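Side-chain contacts in endoglucanase (Bacillus akibai, PDB 1UWW), which hydrolyses internal beta-1,4-glucosidic links of cellulose, lichenin and cereal beta-glucans, this chain being its family 28 carbohydrate-binding module specific for non-crystalline cellulose: residues Asn106-Phe111 / Trp119-Lys124; Gln28-Ala33 / Arg164-Ile169. One frame throughout, in Å; residues are numbered along the deposited sequence.

Contact 1. Residues Asn106-Phe111 / Trp119-Lys124; sequences NINLVF and WVQAPK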
loop_
_atom_site.group_PDB
_atom_site.type_symbol
_atom_site.label_atom_id
_atom_site.label_comp_id
_atom_site.label_asym_id
_atom_site.label_seq_id
_atom_site.Cartn_x
_atom_site.Cartn_y
_atom_site.Cartn_z
ATOM N N ASN A 106 -7.599 -1.675 0.434
ATOM C CA ASN A 106 -6.266 -1.706 -0.149
ATOM C C ASN A 106 -5.991 -3.095 -0.673
ATOM O O ASN A 106 -5.986 -4.064 0.117
ATOM C CB ASN A 106 -5.194 -1.347 0.886
ATOM C CG ASN A 106 -5.070 0.148 1.154
ATOM O OD1 ASN A 106 -4.421 0.555 2.154
ATOM N ND2 ASN A 106 -5.628 0.952 0.299
ATOM N N ILE A 107 -5.704 -3.199 -1.963
ATOM C CA ILE A 107 -5.367 -4.466 -2.603
ATOM C C ILE A 107 -3.846 -4.541 -2.788
ATOM O O ILE A 107 -3.244 -3.637 -3.404
ATOM C CB ILE A 107 -6.098 -4.599 -3.960
ATOM C CG1 ILE A 107 -7.611 -4.529 -3.722
ATOM C CG2 ILE A 107 -5.700 -5.893 -4.627
ATOM C CD1 ILE A 107 -8.412 -4.602 -4.979
ATOM N N ASN A 108 -3.215 -5.584 -2.249
ATOM C CA ASN A 108 -1.791 -5.817 -2.398
ATOM C C ASN A 108 -1.510 -7.147 -3.033
ATOM O O ASN A 108 -2.295 -8.078 -2.979
ATOM C CB ASN A 108 -1.092 -5.743 -1.035
ATOM C CG ASN A 108 -0.954 -4.305 -0.514
ATOM O OD1 ASN A 108 -1.657 -3.929 0.399
ATOM N ND2 ASN A 108 -0.113 -3.485 -1.187
ATOM N N LEU A 109 -0.375 -7.213 -3.707
ATOM C CA LEU A 109 0.035 -8.385 -4.463
ATOM C C LEU A 109 1.396 -8.838 -3.954
ATOM O O LEU A 109 2.344 -8.051 -3.904
ATOM C CB LEU A 109 0.122 -8.002 -5.930
ATOM C CG LEU A 109 0.631 -9.039 -6.918
ATOM C CD1 LEU A 109 -0.308 -10.203 -7.039
ATOM C CD2 LEU A 109 0.832 -8.403 -8.321
ATOM N N VAL A 110 1.493 -10.112 -3.614
ATOM C CA VAL A 110 2.673 -10.722 -3.019
ATOM C C VAL A 110 3.006 -11.987 -3.784
ATOM O O VAL A 110 2.115 -12.710 -4.241
ATOM C CB VAL A 110 2.445 -11.061 -1.527
ATOM C CG1 VAL A 110 3.634 -11.814 -0.913
ATOM C CG2 VAL A 110 2.142 -9.797 -0.759
ATOM N N PHE A 111 4.293 -12.231 -4.008
ATOM C CA PHE A 111 4.790 -13.516 -4.456
ATOM C C PHE A 111 5.724 -14.089 -3.415
ATOM O O PHE A 111 6.244 -13.366 -2.560
ATOM C CB PHE A 111 5.558 -13.385 -5.784
ATOM C CG PHE A 111 4.757 -12.782 -6.893
ATOM C CD1 PHE A 111 3.794 -13.518 -7.567
ATOM C CD2 PHE A 111 4.953 -11.473 -7.272
ATOM C CE1 PHE A 111 3.066 -12.936 -8.598
ATOM C CE2 PHE A 111 4.224 -10.916 -8.302
ATOM C CZ PHE A 111 3.289 -11.650 -8.940
ATOM N N TRP A 119 9.112 -13.938 -0.003
ATOM C CA TRP A 119 8.268 -12.747 0.129
ATOM C C TRP A 119 8.837 -11.625 -0.693
ATOM O O TRP A 119 9.904 -11.083 -0.379
ATOM C CB TRP A 119 8.150 -12.269 1.595
ATOM C CG TRP A 119 7.096 -11.237 1.769
ATOM C CD1 TRP A 119 7.205 -9.885 1.560
ATOM C CD2 TRP A 119 5.762 -11.470 2.174
ATOM N NE1 TRP A 119 5.992 -9.286 1.784
ATOM C CE2 TRP A 119 5.085 -10.228 2.179
ATOM C CE3 TRP A 119 5.049 -12.613 2.526
ATOM C CZ2 TRP A 119 3.742 -10.100 2.557
ATOM C CZ3 TRP A 119 3.726 -12.483 2.894
ATOM C CH2 TRP A 119 3.082 -11.239 2.902
ATOM N N VAL A 120 8.136 -11.275 -1.766
ATOM C CA VAL A 120 8.325 -10.015 -2.463
ATOM C C VAL A 120 6.942 -9.422 -2.670
ATOM O O VAL A 120 5.961 -10.128 -2.821
ATOM C CB VAL A 120 9.078 -10.156 -3.804
ATOM C CG1 VAL A 120 10.465 -10.740 -3.608
ATOM C CG2 VAL A 120 8.292 -10.948 -4.819
ATOM N N GLN A 121 6.857 -8.125 -2.731
ATOM C CA GLN A 121 5.585 -7.449 -2.793
ATOM C C GLN A 121 5.615 -6.373 -3.858
ATOM O O GLN A 121 6.597 -5.633 -3.974
ATOM C CB GLN A 121 5.313 -6.832 -1.424
ATOM C CG GLN A 121 3.947 -6.246 -1.237
ATOM C CD GLN A 121 3.647 -5.912 0.213
ATOM O OE1 GLN A 121 4.258 -6.479 1.126
ATOM N NE2 GLN A 121 2.679 -5.028 0.420
ATOM N N ALA A 122 4.560 -6.234 -4.649
ATOM C CA ALA A 122 4.498 -5.133 -5.583
ATOM C C ALA A 122 4.483 -3.850 -4.754
ATOM O O ALA A 122 3.726 -3.746 -3.763
ATOM C CB ALA A 122 3.279 -5.216 -6.445
ATOM N N PRO A 123 5.347 -2.889 -5.070
ATOM C CA PRO A 123 5.461 -1.724 -4.211
ATOM C C PRO A 123 4.240 -0.847 -4.089
ATOM O O PRO A 123 4.016 -0.279 -3.028
ATOM C CB PRO A 123 6.658 -0.967 -4.799
ATOM C CG PRO A 123 6.869 -1.451 -6.098
ATOM C CD PRO A 123 6.374 -2.878 -6.134
ATOM N N LYS A 124 3.416 -0.747 -5.118
ATOM C CA LYS A 124 2.275 0.165 -5.119
ATOM C C LYS A 124 0.963 -0.540 -4.782
ATOM O O LYS A 124 0.547 -1.461 -5.463
ATOM C CB LYS A 124 2.157 0.874 -6.462
ATOM C CG LYS A 124 3.377 1.709 -6.774
ATOM C CD LYS A 124 3.639 1.826 -8.273
ATOM C CE LYS A 124 5.091 1.557 -8.604
ATOM N NZ LYS A 124 5.311 0.254 -9.255
HETATM O O HOH W 1 -0.820 -3.687 -5.018
HETATM O O HOH W 2 1.069 -4.657 -3.613
#
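Val110 CG1 sits over one face of the Trp119 indole, 3.6 Å from the centroid of the six-membered ring and only 3° off its normal, a well-centred CH-pi contact. A chi1 of 175° sets CG1 anti to the backbone N and over the ring, while CG2, beside the N, lies near CZ2 and Gln121 CG. The indole NE1 makes a weak bond of 3.4 Å to Gln121 OE1. Phe111 receives Val120 CG2 at its ring edge, and that methyl lies 3.8 Å from Phe111 CB. In this antiparallel beta hairpin the side chains of Val110 and Gln121, a non-hydrogen-bonded pair, lie on one face; those of Phe111 and Val120, the hydrogen-bonded pair, lie on the other. Phe111 N to Val120 O and Val120 N to Phe111 O are each 2.9 Å. Ala122 N bonds Leu109 O; beyond it the strands separate for a few residues, two waters bridge the gap, and backbone pairing resumes at Ile107 with Tyr126. One water accepts from Asn108 ND2 and Leu109 N and donates to Ala122 O; the other links Ile107 O to Lys124 O. The Asn108 and Gln121 amides are turned 74° apart: Asn108 ND2 also bonds Thr125 OG1, and Gln121 NE2 bonds Pro123 O of the second subunit.

Contact 2. Residues Gln28-Ala33 / Arg164-Ile169; sequences QGWDWA and RNMMII
Trp30 contributes the most surface here, and it does so with the far end of its indole. CH2 lies 3.7 Å from Ile168 CD1 and 4.0 Å from Met166 CE, so two branches from the other strand meet one corner of the six-membered ring, both obliquely. Each is a terminal methyl: Met166, a selenomethionine, runs out extended through chi2 and bends only at its last torsion (chi3 37°), which turns CE to the ring, whereas Ile168 reaches it through an extended CG1-CD1 arm. The pyrrole nitrogen of Trp30 is held separately, by Ser20 OG, while Phe76 of strand 73-77 meets the indole with the two ring planes about 30° apart.

Ala33 makes the other touch, its CB bond pointing toward the second strand and CE of Met167, also a selenomethionine. Met167 is modelled in two conformers, so this touch is doubtful. No hydrogen bond joins 28-33 to 164-169, because strand 73-77 runs between them and pairs with both. As alternate residues of one strand, Met166 and Ile168 reach Trp30 from the same side of the sheet; Met167 and Ala33 lie on the opposite face. On the Trp30 side, Ile168 and Met166 also meet Ile107 and Leu109, which touch strand 88-97 of the second sheet, as in the core between the two antiparallel sheets of a beta-sandwich.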
loop_
_atom_site.group_PDB
_atom_site.type_symbol
_atom_site.label_atom_id
_atom_site.label_comp_id
_atom_site.label_asym_id
_atom_site.label_seq_id
_atom_site.Cartn_x
_atom_site.Cartn_y
_atom_site.Cartn_z
ATOM N N GLN A 28 -9.950 -22.697 -11.145
ATOM C CA GLN A 28 -8.679 -22.656 -11.871
ATOM C C GLN A 28 -7.454 -22.497 -10.954
ATOM O O GLN A 28 -6.523 -21.744 -11.234
ATOM C CB GLN A 28 -8.697 -21.628 -12.995
ATOM C CG GLN A 28 -9.783 -21.939 -14.039
ATOM C CD GLN A 28 -9.589 -21.205 -15.333
ATOM O OE1 GLN A 28 -9.638 -19.979 -15.383
ATOM N NE2 GLN A 28 -9.346 -21.954 -16.409
ATOM N N GLY A 29 -7.456 -23.240 -9.861
ATOM C CA GLY A 29 -6.332 -23.291 -8.944
ATOM C C GLY A 29 -6.307 -22.264 -7.828
ATOM O O GLY A 29 -5.385 -22.287 -7.007
ATOM N N TRP A 30 -7.269 -21.348 -7.807
ATOM C CA TRP A 30 -7.353 -20.312 -6.765
ATOM C C TRP A 30 -7.986 -20.856 -5.494
ATOM O O TRP A 30 -8.982 -21.586 -5.545
ATOM C CB TRP A 30 -8.148 -19.114 -7.292
ATOM C CG TRP A 30 -7.391 -18.341 -8.315
ATOM C CD1 TRP A 30 -7.335 -18.559 -9.663
ATOM C CD2 TRP A 30 -6.526 -17.238 -8.051
ATOM N NE1 TRP A 30 -6.500 -17.643 -10.246
ATOM C CE2 TRP A 30 -5.967 -16.838 -9.277
ATOM C CE3 TRP A 30 -6.127 -16.574 -6.885
ATOM C CZ2 TRP A 30 -5.060 -15.782 -9.376
ATOM C CZ3 TRP A 30 -5.233 -15.531 -6.979
ATOM C CH2 TRP A 30 -4.707 -15.139 -8.225
ATOM N N ASP A 31 -7.459 -20.444 -4.358
ATOM C CA ASP A 31 -7.929 -20.898 -3.061
ATOM C C ASP A 31 -7.626 -19.824 -2.030
ATOM O O ASP A 31 -7.013 -18.795 -2.345
ATOM C CB ASP A 31 -7.199 -22.184 -2.690
ATOM C CG ASP A 31 -7.994 -23.096 -1.799
ATOM O OD1 ASP A 31 -9.027 -22.689 -1.233
ATOM O OD2 ASP A 31 -7.646 -24.302 -1.642
ATOM N N TRP A 32 -8.059 -20.042 -0.804
ATOM C CA TRP A 32 -7.690 -19.168 0.304
ATOM C C TRP A 32 -6.265 -19.449 0.765
ATOM O O TRP A 32 -5.880 -20.617 0.944
ATOM C CB TRP A 32 -8.633 -19.341 1.486
ATOM C CG TRP A 32 -10.012 -18.871 1.248
ATOM C CD1 TRP A 32 -11.162 -19.605 1.353
ATOM C CD2 TRP A 32 -10.438 -17.541 0.862
ATOM N NE1 TRP A 32 -12.259 -18.833 1.063
ATOM C CE2 TRP A 32 -11.843 -17.556 0.759
ATOM C CE3 TRP A 32 -9.766 -16.331 0.629
ATOM C CZ2 TRP A 32 -12.581 -16.424 0.446
ATOM C CZ3 TRP A 32 -10.511 -15.221 0.295
ATOM C CH2 TRP A 32 -11.904 -15.274 0.217
ATOM N N ALA A 33 -5.478 -18.405 1.010
ATOM C CA ALA A 33 -4.223 -18.552 1.736
ATOM C C ALA A 33 -4.536 -19.008 3.161
ATOM O O ALA A 33 -5.599 -18.672 3.697
ATOM C CB ALA A 33 -3.449 -17.245 1.746
ATOM N N ARG A 164 6.592 -19.141 -7.456
ATOM C CA ARG A 164 5.948 -20.203 -6.680
ATOM C C ARG A 164 4.445 -20.044 -6.463
ATOM O O ARG A 164 3.641 -20.913 -6.809
ATOM C CB ARG A 164 6.640 -20.443 -5.337
ATOM C CG ARG A 164 6.228 -21.764 -4.661
ATOM C CD ARG A 164 6.715 -21.900 -3.239
ATOM N NE ARG A 164 5.998 -21.000 -2.370
ATOM C CZ ARG A 164 6.046 -21.028 -1.041
ATOM N NH1 ARG A 164 6.827 -21.911 -0.421
ATOM N NH2 ARG A 164 5.328 -20.178 -0.333
ATOM N N ASN A 165 4.072 -18.948 -5.841
ATOM C CA ASN A 165 2.682 -18.646 -5.623
ATOM C C ASN A 165 2.460 -17.146 -5.576
ATOM O O ASN A 165 3.362 -16.379 -5.223
ATOM C CB ASN A 165 2.120 -19.368 -4.369
ATOM C CG ASN A 165 2.747 -18.912 -3.079
ATOM O OD1 ASN A 165 3.935 -19.126 -2.847
ATOM N ND2 ASN A 165 1.966 -18.293 -2.222
HETATM N N MSE A 166 1.234 -16.759 -5.900
HETATM C CA MSE A 166 0.792 -15.393 -5.923
HETATM C C MSE A 166 -0.346 -15.258 -4.945
HETATM O O MSE A 166 -1.315 -16.025 -4.964
HETATM C CB MSE A 166 0.306 -15.065 -7.324
HETATM C CG MSE A 166 -0.463 -13.765 -7.476
HETATM SE SE MSE A 166 -0.850 -13.242 -9.270
HETATM C CE MSE A 166 -1.200 -14.916 -10.045
HETATM N N MSE A 167 -0.217 -14.385 -3.959
HETATM C CA MSE A 167 -1.453 -13.968 -3.188
HETATM C C MSE A 167 -1.863 -12.532 -3.428
HETATM O O MSE A 167 -1.038 -11.633 -3.748
HETATM C CB MSE A 167 -1.311 -14.143 -1.631
HETATM C CG MSE A 167 -0.707 -15.610 -1.233
HETATM SE SE MSE A 167 0.183 -15.773 0.479
HETATM C CE MSE A 167 -0.838 -14.387 1.315
ATOM N N ILE A 168 -3.150 -12.349 -3.235
ATOM C CA ILE A 168 -3.813 -11.065 -3.408
ATOM C C ILE A 168 -4.522 -10.812 -2.100
ATOM O O ILE A 168 -5.379 -11.622 -1.691
ATOM C CB ILE A 168 -4.798 -11.041 -4.606
ATOM C CG1 ILE A 168 -4.073 -11.470 -5.886
ATOM C CG2 ILE A 168 -5.356 -9.665 -4.766
ATOM C CD1 ILE A 168 -4.965 -11.582 -7.070
ATOM N N ILE A 169 -4.180 -9.712 -1.452
ATOM C CA ILE A 169 -4.685 -9.354 -0.131
ATOM C C ILE A 169 -5.632 -8.200 -0.277
ATOM O O ILE A 169 -5.289 -7.190 -0.896
ATOM C CB ILE A 169 -3.506 -8.981 0.787
ATOM C CG1 ILE A 169 -2.549 -10.172 0.935
ATOM C CG2 ILE A 169 -4.049 -8.580 2.171
ATOM C CD1 ILE A 169 -1.244 -9.869 1.600
#

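In the fold
From the N terminus the chain first lays down 30-32, an outermost strand of the five-stranded antiparallel sheet. After 43-47 and 50-58 of the other sheet it returns as 73-77 beside 30-32, crosses again to 88-97, and comes back as 104-111, which turns into 120-129; contact 1 closes this short hairpin loop of seven residues. Only when 165-173 arrives does contact 2 close its much longer loop of 130 residues, within which contact 1 lies entirely. Strand 165-173 fits between 73-77 and 104-111, and the two contacts meet along it: Val110 O and Met167 N are 2.9 Å apart, a probable hydrogen bond. With 73-77 between, they reach from one outermost strand of this chain's sheet to the other.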